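Local coordinates for RNA methyltransferase, TrmH family (Porphyromonas gingivalis, PDB 2I6D), which probably binds RNA and transfers a methyl group to it from S-adenosylmethionine, as a knotted SPOUT-type methyltransferase, at residues R24-A29 and F91-E96; E31-V36 and T83-M88; V49-M54 and F73-I78. One frame throughout, in Å; residues are numbered along the deposited sequence.

Interaction 1 (R24-A29 and F91-E96); sequences REQAFA and FDLPAE
The F28 ring is met at its edge, near its plane, by the carbonyl oxygen of D92, which comes to 3.5 Å from F28 CE2. F91 brings its CB over the ring, 4.2 Å from the F28 centroid and off-centre, an offset CH-pi contact. The two phenyl planes are inclined at 40°, with centroids 5.9 Å apart, an oblique pair. L93 CD1 approaches F28 CD2 obliquely at 3.7 Å, and P94 CD lies near F28 CE2. F28 CG sits between the backbone N and the carbonyl carbon (chi1 70°), and the ring ends beside F91, D92 and L93. The ring also meets that of F142, the planes at a slant.

In the backbone, F28 and F91 form an antiparallel hydrogen-bonded pair: F28 N to F91 O and F91 N to F28 O, both 2.9 Å. A27 and D92 are the adjoining non-hydrogen-bonded pair. L93 N reaches Q26 O at 3.0 Å from above the carbonyl plane, and a water bridges that same oxygen to D92 OD1. The Q26 side chain crosses L93 at about a right angle; its NE2 bonds back to L23 O, while a second water joins OE1 to P94 O.

Q26, with positive phi, is the C-prime residue of a Schellman motif ending helix 19-25. The whole is a helix-to-strand turn feeding an edge strand of the four-stranded sheet in the predicted MRM3-like substrate-binding domain.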
loop_
_atom_site.group_PDB
_atom_site.type_symbol
_atom_site.label_atom_id
_atom_site.label_comp_id
_atom_site.label_asym_id
_atom_site.label_seq_id
_atom_site.Cartn_x
_atom_site.Cartn_y
_atom_site.Cartn_z
ATOM N N ARG A 24 10.260 -15.356 -4.048
ATOM C CA ARG A 24 11.436 -16.108 -4.491
ATOM C C ARG A 24 12.326 -15.236 -5.379
ATOM O O ARG A 24 13.564 -15.277 -5.279
ATOM C CB ARG A 24 10.997 -17.346 -5.255
ATOM C CG ARG A 24 12.085 -18.338 -5.442
ATOM C CD ARG A 24 11.581 -19.572 -6.087
ATOM N NE ARG A 24 10.901 -20.456 -5.147
ATOM C CZ ARG A 24 10.321 -21.593 -5.507
ATOM N NH1 ARG A 24 10.360 -21.978 -6.774
ATOM N NH2 ARG A 24 9.707 -22.343 -4.608
ATOM N N GLU A 25 11.670 -14.450 -6.235
ATOM C CA GLU A 25 12.350 -13.573 -7.184
ATOM C C GLU A 25 12.647 -12.196 -6.618
ATOM O O GLU A 25 13.359 -11.409 -7.252
ATOM C CB GLU A 25 11.505 -13.406 -8.455
ATOM C CG GLU A 25 11.301 -14.696 -9.265
ATOM C CD GLU A 25 12.610 -15.343 -9.681
ATOM O OE1 GLU A 25 13.591 -14.607 -9.944
ATOM O OE2 GLU A 25 12.659 -16.593 -9.744
ATOM N N GLN A 26 12.089 -11.900 -5.441
ATOM C CA GLN A 26 12.151 -10.562 -4.853
ATOM C C GLN A 26 11.797 -9.537 -5.923
ATOM O O GLN A 26 12.546 -8.586 -6.166
ATOM C CB GLN A 26 13.526 -10.278 -4.207
ATOM C CG GLN A 26 13.728 -11.016 -2.855
ATOM C CD GLN A 26 12.725 -10.560 -1.784
ATOM O OE1 GLN A 26 12.719 -9.392 -1.369
ATOM N NE2 GLN A 26 11.861 -11.480 -1.353
ATOM N N ALA A 27 10.653 -9.760 -6.574
ATOM C CA ALA A 27 10.221 -8.926 -7.689
ATOM C C ALA A 27 8.690 -8.796 -7.749
ATOM O O ALA A 27 7.958 -9.636 -7.216
ATOM C CB ALA A 27 10.743 -9.489 -9.000
ATOM N N PHE A 28 8.208 -7.745 -8.402
ATOM C CA PHE A 28 6.770 -7.606 -8.632
ATOM C C PHE A 28 6.570 -6.826 -9.911
ATOM O O PHE A 28 7.464 -6.058 -10.330
ATOM C CB PHE A 28 6.073 -6.922 -7.437
ATOM C CG PHE A 28 6.413 -5.455 -7.279
ATOM C CD1 PHE A 28 5.572 -4.475 -7.800
ATOM C CD2 PHE A 28 7.584 -5.059 -6.652
ATOM C CE1 PHE A 28 5.873 -3.122 -7.649
ATOM C CE2 PHE A 28 7.904 -3.675 -6.497
ATOM C CZ PHE A 28 7.041 -2.723 -7.004
ATOM N N ALA A 29 5.415 -7.009 -10.546
ATOM C CA ALA A 29 5.137 -6.343 -11.799
ATOM C C ALA A 29 4.140 -5.189 -11.628
ATOM O O ALA A 29 3.274 -5.192 -10.723
ATOM C CB ALA A 29 4.611 -7.349 -12.835
ATOM N N PHE A 91 9.851 -4.719 -11.198
ATOM C CA PHE A 91 10.682 -3.995 -10.239
ATOM C C PHE A 91 11.114 -4.920 -9.139
ATOM O O PHE A 91 10.404 -5.886 -8.819
ATOM C CB PHE A 91 9.888 -2.868 -9.578
ATOM C CG PHE A 91 9.492 -1.765 -10.517
ATOM C CD1 PHE A 91 10.443 -0.869 -11.019
ATOM C CD2 PHE A 91 8.158 -1.586 -10.857
ATOM C CE1 PHE A 91 10.065 0.171 -11.891
ATOM C CE2 PHE A 91 7.766 -0.529 -11.703
ATOM C CZ PHE A 91 8.730 0.341 -12.221
ATOM N N ASP A 92 12.262 -4.608 -8.527
ATOM C CA ASP A 92 12.673 -5.259 -7.310
ATOM C C ASP A 92 11.717 -4.934 -6.173
ATOM O O ASP A 92 11.336 -3.770 -5.959
ATOM C CB ASP A 92 14.062 -4.765 -6.892
ATOM C CG ASP A 92 15.185 -5.371 -7.711
ATOM O OD1 ASP A 92 14.928 -6.238 -8.582
ATOM O OD2 ASP A 92 16.334 -4.970 -7.452
ATOM N N LEU A 93 11.356 -5.967 -5.425
ATOM C CA LEU A 93 10.665 -5.804 -4.168
ATOM C C LEU A 93 11.632 -5.069 -3.228
ATOM O O LEU A 93 12.791 -5.473 -3.105
ATOM C CB LEU A 93 10.333 -7.201 -3.643
ATOM C CG LEU A 93 9.078 -7.520 -2.850
ATOM C CD1 LEU A 93 7.843 -7.009 -3.538
ATOM C CD2 LEU A 93 8.989 -9.029 -2.671
ATOM N N PRO A 94 11.187 -3.964 -2.600
ATOM C CA PRO A 94 12.041 -3.192 -1.709
ATOM C C PRO A 94 12.624 -4.091 -0.639
ATOM O O PRO A 94 11.943 -4.997 -0.156
ATOM C CB PRO A 94 11.082 -2.186 -1.065
ATOM C CG PRO A 94 9.976 -2.073 -1.977
ATOM C CD PRO A 94 9.847 -3.372 -2.722
ATOM N N ALA A 95 13.887 -3.868 -0.314
ATOM C CA ALA A 95 14.572 -4.706 0.636
ATOM C C ALA A 95 13.857 -4.505 1.957
ATOM O O ALA A 95 14.144 -3.539 2.672
ATOM C CB ALA A 95 16.037 -4.300 0.734
ATOM N N GLU A 96 12.925 -5.416 2.261
ATOM C CA GLU A 96 11.962 -5.267 3.372
ATOM C C GLU A 96 12.465 -4.484 4.592
ATOM O O GLU A 96 13.337 -4.943 5.336
ATOM C CB GLU A 96 11.356 -6.614 3.772
ATOM C CG GLU A 96 10.005 -6.497 4.479
ATOM C CD GLU A 96 9.148 -7.742 4.325
ATOM O OE1 GLU A 96 8.973 -8.472 5.329
ATOM O OE2 GLU A 96 8.648 -7.992 3.205
HETATM O O HOH W 1 14.561 -8.812 -8.418
HETATM O O HOH W 2 11.635 -7.652 0.450
#

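Interaction 2 (E31-V36 and T83-M88); sequences EGPKLV and TPQPLM
This is the end of an antiparallel strand pairing, where E31 and M88 make a non-hydrogen-bonded pair just before segment 31-36 turns into helix 33-39; it lies buried in the predicted MRM3-like substrate-binding domain. A single direct hydrogen bond crosses the contact: G32 N donates to L87 O at 2.8 Å. G32 is the N-cap residue of the helix. Its backbone angles call for glycine, and its bare CA lets the Q85 side chain lie close, with Q85 NE2 3.6 Å from G32 CA.

L87 supplies the apolar part. Its CG stands anti to the backbone N (chi1 -173°), and the CD2 branch enters between the first residues of the helix, 3.6 Å from P33 CA and 3.9 Å from V36 CB. Q85 runs out extended and reaches the CD corner of P33, with Q85 OE1 resting 3.5 Å from P33 CD, and a water links that same OE1 to K34 N in the first turn of the helix.

E31 and selenomethionine M88 lie side by side and point the same way, CG to CG at 3.9 Å. E31 OE2 ends alongside M88 CE, 3.9 Å away. In the same carboxylate, OE1 is hydrogen-bonded to S79 OG and OE2 to T80 N. Two waters also donate to E31 OE1, one bound by Q85 N and the other donating to Q85 O, so the carboxylate links S79, T80 and, through waters, Q85.

Helix 52-56 covers P33 and L87 through M54, and strand 45-51 backs L87 and V36 with L48. From strand 27-31, V30 packs against V36.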
loop_
_atom_site.group_PDB
_atom_site.type_symbol
_atom_site.label_atom_id
_atom_site.label_comp_id
_atom_site.label_asym_id
_atom_site.label_seq_id
_atom_site.Cartn_x
_atom_site.Cartn_y
_atom_site.Cartn_z
ATOM N N GLU A 31 1.766 -2.666 -14.377
ATOM C CA GLU A 31 1.274 -2.539 -15.751
ATOM C C GLU A 31 0.738 -1.155 -16.110
ATOM O O GLU A 31 0.061 -0.477 -15.318
ATOM C CB GLU A 31 0.234 -3.608 -16.062
ATOM C CG GLU A 31 0.714 -5.041 -15.765
ATOM C CD GLU A 31 -0.321 -6.066 -16.231
ATOM O OE1 GLU A 31 -1.058 -5.754 -17.183
ATOM O OE2 GLU A 31 -0.427 -7.162 -15.635
ATOM N N GLY A 32 1.069 -0.741 -17.324
ATOM C CA GLY A 32 0.494 0.446 -17.911
ATOM C C GLY A 32 1.376 1.668 -17.765
ATOM O O GLY A 32 2.098 1.784 -16.797
ATOM N N PRO A 33 1.315 2.593 -18.732
ATOM C CA PRO A 33 2.209 3.751 -18.709
ATOM C C PRO A 33 2.081 4.650 -17.479
ATOM O O PRO A 33 3.070 5.244 -17.068
ATOM C CB PRO A 33 1.807 4.561 -19.964
ATOM C CG PRO A 33 0.505 3.965 -20.451
ATOM C CD PRO A 33 0.437 2.560 -19.923
ATOM N N LYS A 34 0.874 4.804 -16.942
ATOM C CA LYS A 34 0.669 5.770 -15.851
ATOM C C LYS A 34 1.424 5.295 -14.603
ATOM O O LYS A 34 2.223 6.036 -14.005
ATOM C CB LYS A 34 -0.822 5.958 -15.542
ATOM C CG LYS A 34 -1.596 6.691 -16.600
ATOM C CD LYS A 34 -3.027 7.038 -16.131
ATOM C CE LYS A 34 -4.009 6.976 -17.311
ATOM N NZ LYS A 34 -5.343 7.564 -16.975
ATOM N N LEU A 35 1.198 4.039 -14.232
ATOM C CA LEU A 35 1.793 3.509 -13.049
ATOM C C LEU A 35 3.283 3.253 -13.243
ATOM O O LEU A 35 4.066 3.544 -12.339
ATOM C CB LEU A 35 1.067 2.245 -12.570
ATOM C CG LEU A 35 -0.365 2.428 -12.050
ATOM C CD1 LEU A 35 -0.993 1.053 -11.910
ATOM C CD2 LEU A 35 -0.399 3.192 -10.734
ATOM N N VAL A 36 3.680 2.743 -14.409
ATOM C CA VAL A 36 5.095 2.453 -14.640
ATOM C C VAL A 36 5.889 3.759 -14.617
ATOM O O VAL A 36 6.903 3.852 -13.919
ATOM C CB VAL A 36 5.322 1.645 -15.964
ATOM C CG1 VAL A 36 6.806 1.561 -16.289
ATOM C CG2 VAL A 36 4.743 0.219 -15.828
ATOM N N THR A 83 -8.286 -6.046 -19.449
ATOM C CA THR A 83 -7.953 -5.305 -20.678
ATOM C C THR A 83 -6.529 -4.757 -20.614
ATOM O O THR A 83 -6.329 -3.590 -20.250
ATOM C CB THR A 83 -8.956 -4.138 -20.943
ATOM O OG1 THR A 83 -10.293 -4.618 -20.784
ATOM C CG2 THR A 83 -8.775 -3.596 -22.358
ATOM N N PRO A 84 -5.531 -5.592 -20.975
ATOM C CA PRO A 84 -4.150 -5.181 -20.733
ATOM C C PRO A 84 -3.738 -3.934 -21.506
ATOM O O PRO A 84 -4.225 -3.684 -22.616
ATOM C CB PRO A 84 -3.323 -6.391 -21.216
ATOM C CG PRO A 84 -4.283 -7.537 -21.267
ATOM C CD PRO A 84 -5.603 -6.920 -21.615
ATOM N N GLN A 85 -2.865 -3.153 -20.881
ATOM C CA GLN A 85 -2.172 -2.027 -21.491
ATOM C C GLN A 85 -0.785 -2.493 -21.934
ATOM O O GLN A 85 -0.160 -3.316 -21.251
ATOM C CB GLN A 85 -2.023 -0.889 -20.475
ATOM C CG GLN A 85 -3.338 -0.251 -20.078
ATOM C CD GLN A 85 -3.148 0.847 -19.055
ATOM O OE1 GLN A 85 -3.001 2.004 -19.415
ATOM N NE2 GLN A 85 -3.130 0.486 -17.777
ATOM N N PRO A 86 -0.278 -1.960 -23.051
ATOM C CA PRO A 86 0.941 -2.499 -23.668
ATOM C C PRO A 86 2.288 -2.096 -23.052
ATOM O O PRO A 86 3.210 -1.727 -23.776
ATOM C CB PRO A 86 0.836 -2.020 -25.132
ATOM C CG PRO A 86 -0.057 -0.861 -25.095
ATOM C CD PRO A 86 -0.854 -0.845 -23.828
ATOM N N LEU A 87 2.393 -2.171 -21.723
ATOM C CA LEU A 87 3.626 -1.888 -21.026
ATOM C C LEU A 87 3.571 -2.621 -19.678
ATOM O O LEU A 87 2.601 -2.493 -18.940
ATOM C CB LEU A 87 3.775 -0.361 -20.807
ATOM C CG LEU A 87 5.092 0.144 -20.231
ATOM C CD1 LEU A 87 6.231 -0.081 -21.227
ATOM C CD2 LEU A 87 4.935 1.647 -19.835
HETATM N N MSE A 88 4.599 -3.407 -19.392
HETATM C CA MSE A 88 4.667 -4.129 -18.141
HETATM C C MSE A 88 6.102 -4.019 -17.660
HETATM O O MSE A 88 7.041 -4.306 -18.417
HETATM C CB MSE A 88 4.255 -5.598 -18.355
HETATM C CG MSE A 88 4.109 -6.406 -17.062
HETATM SE SE MSE A 88 3.201 -8.138 -17.458
HETATM C CE MSE A 88 3.105 -8.833 -15.607
HETATM O O HOH W 3 -2.619 -3.762 -18.045
HETATM O O HOH W 4 0.277 -5.763 -19.900
HETATM O O HOH W 5 -1.823 3.687 -17.662
#

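Interaction 3 (V49-M54 and F73-I78); sequences VGTAAM and FDFKRI
A small hydrophobic pocket, part of the core on one side of the four-stranded sheet, receives the F75 ring from a loop against strand 45-51. The ring comes in edge first: F75 CZ points at the backbone of G50, 4.0 Å from G50 CA, and F75 CE2 stands 4.2 Å from V49 O, both partners lying near the plane of the ring. The ring tip meets main chain at G50. Around this approach, V49 CG1 lies 4.4 Å from F75 CE2, and T51 CG2 comes obliquely to F75 CE1.

I78 adds a second apolar touch, its CD1 4.2 Å from V49 CG1. No hydrogen bond crosses between the two segments, and the contact rests on van der Waals packing alone.

Within the loop itself, one face of F75 carries F73 CD2, 3.5 Å above the plane and offset toward the rim, while F75 CD1 lies in the plane of the F73 ring at its edge. D74 OD1 accepts from K76 N at 2.9 Å, an Asx turn that leads into the 3-10 segment 75-77.

P84 and P86 also pack on F75, ahead of strand 87-92, and L69 touches it from strand 65-69. I78 also touches M88 and I10 of helix 7-15; strand 45-51 itself bonds to V67 and L69 of strand 65-69 through the backbone of G50.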
loop_
_atom_site.group_PDB
_atom_site.type_symbol
_atom_site.label_atom_id
_atom_site.label_comp_id
_atom_site.label_asym_id
_atom_site.label_seq_id
_atom_site.Cartn_x
_atom_site.Cartn_y
_atom_site.Cartn_z
ATOM N N VAL A 49 8.868 -4.241 -20.686
ATOM C CA VAL A 49 8.389 -4.899 -21.908
ATOM C C VAL A 49 7.233 -4.043 -22.416
ATOM O O VAL A 49 6.314 -3.718 -21.653
ATOM C CB VAL A 49 7.899 -6.295 -21.549
ATOM C CG1 VAL A 49 7.129 -6.915 -22.657
ATOM C CG2 VAL A 49 9.099 -7.184 -21.199
ATOM N N GLY A 50 7.296 -3.622 -23.667
ATOM C CA GLY A 50 6.217 -2.806 -24.180
ATOM C C GLY A 50 6.328 -2.595 -25.669
ATOM O O GLY A 50 7.313 -2.976 -26.285
ATOM N N THR A 51 5.311 -1.964 -26.243
ATOM C CA THR A 51 5.369 -1.564 -27.635
ATOM C C THR A 51 6.261 -0.340 -27.738
ATOM O O THR A 51 6.431 0.391 -26.754
ATOM C CB THR A 51 3.980 -1.203 -28.168
ATOM O OG1 THR A 51 3.409 -0.177 -27.334
ATOM C CG2 THR A 51 3.072 -2.423 -28.188
ATOM N N ALA A 52 6.822 -0.113 -28.929
ATOM C CA ALA A 52 7.685 1.045 -29.188
ATOM C C ALA A 52 7.078 2.357 -28.693
ATOM O O ALA A 52 7.783 3.176 -28.082
ATOM C CB ALA A 52 8.027 1.139 -30.693
ATOM N N ALA A 53 5.780 2.558 -28.941
ATOM C CA ALA A 53 5.111 3.819 -28.564
ATOM C C ALA A 53 5.090 4.000 -27.042
ATOM O O ALA A 53 5.196 5.121 -26.541
ATOM C CB ALA A 53 3.697 3.890 -29.149
HETATM N N MSE A 54 4.977 2.891 -26.320
HETATM C CA MSE A 54 5.032 2.924 -24.855
HETATM C C MSE A 54 6.445 3.147 -24.338
HETATM O O MSE A 54 6.654 3.943 -23.422
HETATM C CB MSE A 54 4.417 1.660 -24.254
HETATM C CG MSE A 54 2.925 1.503 -24.562
HETATM SE SE MSE A 54 1.874 2.937 -23.740
HETATM C CE MSE A 54 1.677 4.135 -25.295
ATOM N N PHE A 73 1.588 -8.184 -30.689
ATOM C CA PHE A 73 1.772 -9.019 -29.498
ATOM C C PHE A 73 0.541 -8.919 -28.596
ATOM O O PHE A 73 0.050 -7.832 -28.339
ATOM C CB PHE A 73 3.005 -8.601 -28.698
ATOM C CG PHE A 73 3.193 -9.394 -27.417
ATOM C CD1 PHE A 73 3.870 -10.605 -27.432
ATOM C CD2 PHE A 73 2.681 -8.929 -26.208
ATOM C CE1 PHE A 73 4.044 -11.354 -26.258
ATOM C CE2 PHE A 73 2.857 -9.665 -25.020
ATOM C CZ PHE A 73 3.536 -10.885 -25.056
ATOM N N ASP A 74 0.061 -10.065 -28.121
ATOM C CA ASP A 74 -1.109 -10.102 -27.266
ATOM C C ASP A 74 -0.721 -10.052 -25.791
ATOM O O ASP A 74 -0.313 -11.060 -25.211
ATOM C CB ASP A 74 -1.934 -11.354 -27.557
ATOM C CG ASP A 74 -3.258 -11.357 -26.837
ATOM O OD1 ASP A 74 -3.443 -10.544 -25.904
ATOM O OD2 ASP A 74 -4.124 -12.186 -27.197
ATOM N N PHE A 75 -0.901 -8.892 -25.173
ATOM C CA PHE A 75 -0.516 -8.734 -23.764
ATOM C C PHE A 75 -1.258 -9.637 -22.788
ATOM O O PHE A 75 -0.773 -9.841 -21.674
ATOM C CB PHE A 75 -0.562 -7.264 -23.315
ATOM C CG PHE A 75 0.718 -6.526 -23.629
ATOM C CD1 PHE A 75 0.962 -6.062 -24.930
ATOM C CD2 PHE A 75 1.715 -6.386 -22.668
ATOM C CE1 PHE A 75 2.145 -5.429 -25.251
ATOM C CE2 PHE A 75 2.909 -5.751 -22.996
ATOM C CZ PHE A 75 3.113 -5.264 -24.306
ATOM N N LYS A 76 -2.404 -10.196 -23.189
ATOM C CA LYS A 76 -3.075 -11.201 -22.350
ATOM C C LYS A 76 -2.182 -12.414 -22.117
ATOM O O LYS A 76 -2.452 -13.217 -21.217
ATOM C CB LYS A 76 -4.431 -11.641 -22.930
ATOM C CG LYS A 76 -5.452 -10.506 -22.987
ATOM C CD LYS A 76 -6.774 -10.918 -23.660
ATOM C CE LYS A 76 -7.749 -9.736 -23.652
ATOM N NZ LYS A 76 -9.131 -10.127 -24.087
ATOM N N ARG A 77 -1.129 -12.563 -22.930
ATOM C CA ARG A 77 -0.191 -13.672 -22.741
ATOM C C ARG A 77 0.582 -13.529 -21.435
ATOM O O ARG A 77 0.993 -14.533 -20.840
ATOM C CB ARG A 77 0.766 -13.798 -23.922
ATOM C CG ARG A 77 0.072 -14.277 -25.174
ATOM C CD ARG A 77 0.936 -14.064 -26.415
ATOM N NE ARG A 77 2.046 -14.997 -26.427
ATOM C CZ ARG A 77 3.056 -14.952 -27.287
ATOM N NH1 ARG A 77 3.126 -13.984 -28.202
ATOM N NH2 ARG A 77 3.991 -15.887 -27.229
ATOM N N ILE A 78 0.726 -12.284 -20.972
ATOM C CA ILE A 78 1.543 -11.982 -19.786
ATOM C C ILE A 78 0.824 -11.169 -18.685
ATOM O O ILE A 78 1.237 -11.195 -17.515
ATOM C CB ILE A 78 2.876 -11.315 -20.196
ATOM C CG1 ILE A 78 2.622 -10.020 -20.971
ATOM C CG2 ILE A 78 3.772 -12.325 -20.962
ATOM C CD1 ILE A 78 3.866 -9.159 -21.192
#

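From the N terminus, the chain passes helix 19-25 and enters strand 27-31, whose return partner is strand 87-92: interaction 1 closes this long loop. Interaction 2 closes a shorter one within it, from the start of helix 33-39 to the beginning of strand 87-92. Interaction 3 is the innermost, joining the end of strand 45-51 to the loop after strand 65-69, so the three closures are concentric and none cross. Interactions 1 and 2 meet where A29 CB packs on M88 CE. Interactions 2 and 3 share a border along strands 87-92 and 45-51, with probable backbone bonds M88 to V49 and T51 to P86.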